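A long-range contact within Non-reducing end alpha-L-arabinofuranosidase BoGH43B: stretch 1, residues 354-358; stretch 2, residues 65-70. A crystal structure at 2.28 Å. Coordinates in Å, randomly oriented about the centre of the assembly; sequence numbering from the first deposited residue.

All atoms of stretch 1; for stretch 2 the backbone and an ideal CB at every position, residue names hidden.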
# COMPACT_ATOMS: atom_id res chain seq x y z
N THR A 354 2.61 2.22 -21.35
CA THR A 354 4.04 1.96 -21.12
C THR A 354 4.34 1.78 -19.64
O THR A 354 3.51 2.08 -18.78
CB THR A 354 4.94 3.10 -21.65
OG1 THR A 354 4.60 4.33 -20.98
CG2 THR A 354 4.77 3.26 -23.16
N ASN A 355 5.54 1.31 -19.36
CA ASN A 355 6.06 1.20 -18.00
C ASN A 355 7.05 2.34 -17.69
O ASN A 355 8.24 2.12 -17.48
CB ASN A 355 6.72 -0.18 -17.79
CG ASN A 355 5.72 -1.33 -17.78
OD1 ASN A 355 4.52 -1.14 -17.96
ND2 ASN A 355 6.23 -2.54 -17.58
N ASP A 356 6.56 3.58 -17.71
CA ASP A 356 7.25 4.68 -17.01
C ASP A 356 6.18 5.49 -16.27
O ASP A 356 5.26 4.89 -15.73
CB ASP A 356 8.21 5.47 -17.92
CG ASP A 356 7.54 6.10 -19.10
OD1 ASP A 356 6.43 5.65 -19.49
OD2 ASP A 356 8.14 7.05 -19.65
N SER A 357 6.28 6.82 -16.22
CA SER A 357 5.45 7.61 -15.31
C SER A 357 4.51 8.57 -16.05
O SER A 357 4.93 9.67 -16.45
CB SER A 357 6.34 8.38 -14.34
OG SER A 357 5.58 8.95 -13.30
N PRO A 358 3.23 8.16 -16.20
CA PRO A 358 2.23 9.08 -16.74
C PRO A 358 1.89 10.20 -15.76
O PRO A 358 2.09 10.04 -14.56
CB PRO A 358 1.01 8.18 -16.97
CG PRO A 358 1.19 7.02 -16.07
CD PRO A 358 2.63 6.90 -15.72
N UNK A 65 12.15 2.65 -10.22
CA UNK A 65 10.92 1.96 -10.62
C UNK A 65 10.65 1.83 -12.11
O UNK A 65 9.74 1.09 -12.50
CB UNK A 65 9.73 2.69 -9.99
N UNK A 66 11.43 2.51 -12.95
CA UNK A 66 11.12 2.58 -14.39
C UNK A 66 11.22 1.19 -15.03
O UNK A 66 12.12 0.40 -14.72
CB UNK A 66 12.07 3.55 -15.10
N UNK A 67 10.25 0.89 -15.89
CA UNK A 67 10.17 -0.41 -16.54
C UNK A 67 9.46 -1.49 -15.74
O UNK A 67 9.13 -2.53 -16.30
CB UNK A 67 11.58 -0.89 -16.87
N UNK A 68 9.19 -1.26 -14.45
CA UNK A 68 8.56 -2.29 -13.60
C UNK A 68 7.09 -2.50 -14.01
O UNK A 68 6.41 -1.57 -14.45
CB UNK A 68 8.64 -1.89 -12.13
N UNK A 69 6.64 -3.74 -13.88
CA UNK A 69 5.25 -4.09 -14.14
C UNK A 69 4.35 -3.46 -13.09
O UNK A 69 4.75 -3.30 -11.92
CB UNK A 69 5.07 -5.61 -14.16
N UNK A 70 3.15 -3.09 -13.52
CA UNK A 70 2.12 -2.63 -12.61
C UNK A 70 1.65 -3.82 -11.80
O UNK A 70 1.45 -4.91 -12.35
CB UNK A 70 0.96 -1.97 -13.36

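Position 65 opens the stretch. Its CA-to-CB bond points sideways, and nothing of stretch 1 lies within 5.5 Å of the ideal CB. Stretch 1 therefore sets no preference, and many side chains would fit. The residue is L65. It makes no contact here, but its backbone O accepts a hydrogen bond from N of position 68 at 3.1 Å, which closes a type II beta turn.

At position 66 CA-to-CB also points sideways. The ideal CB is 4.7 Å from N355 O and 5.1 Å from D356 CB. A short side chain would reach little. A longer, flexible one could bend along the flank of D356, whose carboxylate end leads away and is already engaged: T354 OG1 donates to D356 OD1 at 2.7 Å. What remains within reach is mainly the CB of D356 and nearby backbone, so an aliphatic or thioether chain would suit, although a long polar one is not excluded. The residue is M66. With chi1 and chi2 both m, its end comes nearer than its CB, and SD packs 3.7 Å from D356 CB. SD also lies 4.3 Å from S357 N.

Position 67 has phi/psi of 85/-12, as expected for the third residue of a type II turn. A CB here would point away from stretch 1 and be jammed against the carbonyl O of the preceding residue. This alone calls for glycine, and the residue is G67. Its backbone supplies the main polar link: G67 N donates to N355 O at 2.8 Å, and N355 ND2 donates to G67 O at 3.2 Å. N355 thus grips both polar groups of the glycine, one with its backbone and one with its side chain.

At position 68 CA-to-CB points away, with nothing of stretch 1 within 5.5 Å of the ideal CB. Several side chains would do. The residue is C68, chi1 p, and its side chain stays 6.0 Å or more from stretch 1.

Position 69 also directs CA-to-CB away, yet its ideal CB is 4.7 Å from N355 ND2. That amide is a donor, so a side chain with an acceptor that can turn back would suit: Asn, Asp, perhaps Ser or Gln. The residue is N69. Its end comes nearer, and OD1 accepts a weak hydrogen bond from N355 ND2 at 3.3 Å.

Position 70 points sideways, out of contact, and leaves the choice open. It is A70. A water accepts from A70 N at 2.8 Å and donates to N355 OD1 at 3.0 Å, bridging the stretches.

Stretch 2, residues 65-70: LMGCNA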
# COMPACT_ATOMS: atom_id res chain seq x y z
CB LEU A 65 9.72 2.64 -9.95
CG LEU A 65 9.56 2.40 -8.45
CD1 LEU A 65 8.47 3.29 -7.89
CD2 LEU A 65 9.24 0.94 -8.16
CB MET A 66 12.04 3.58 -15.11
CG MET A 66 11.88 5.04 -14.68
SD MET A 66 10.21 5.76 -14.84
CE MET A 66 10.64 7.41 -15.40
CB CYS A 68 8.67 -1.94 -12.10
SG CYS A 68 7.37 -0.88 -11.42
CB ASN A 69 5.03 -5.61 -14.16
CG ASN A 69 5.47 -6.28 -15.47
OD1 ASN A 69 5.66 -5.62 -16.49
ND2 ASN A 69 5.60 -7.60 -15.43
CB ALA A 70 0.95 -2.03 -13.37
O HOH W 1 2.71 -2.78 -16.30
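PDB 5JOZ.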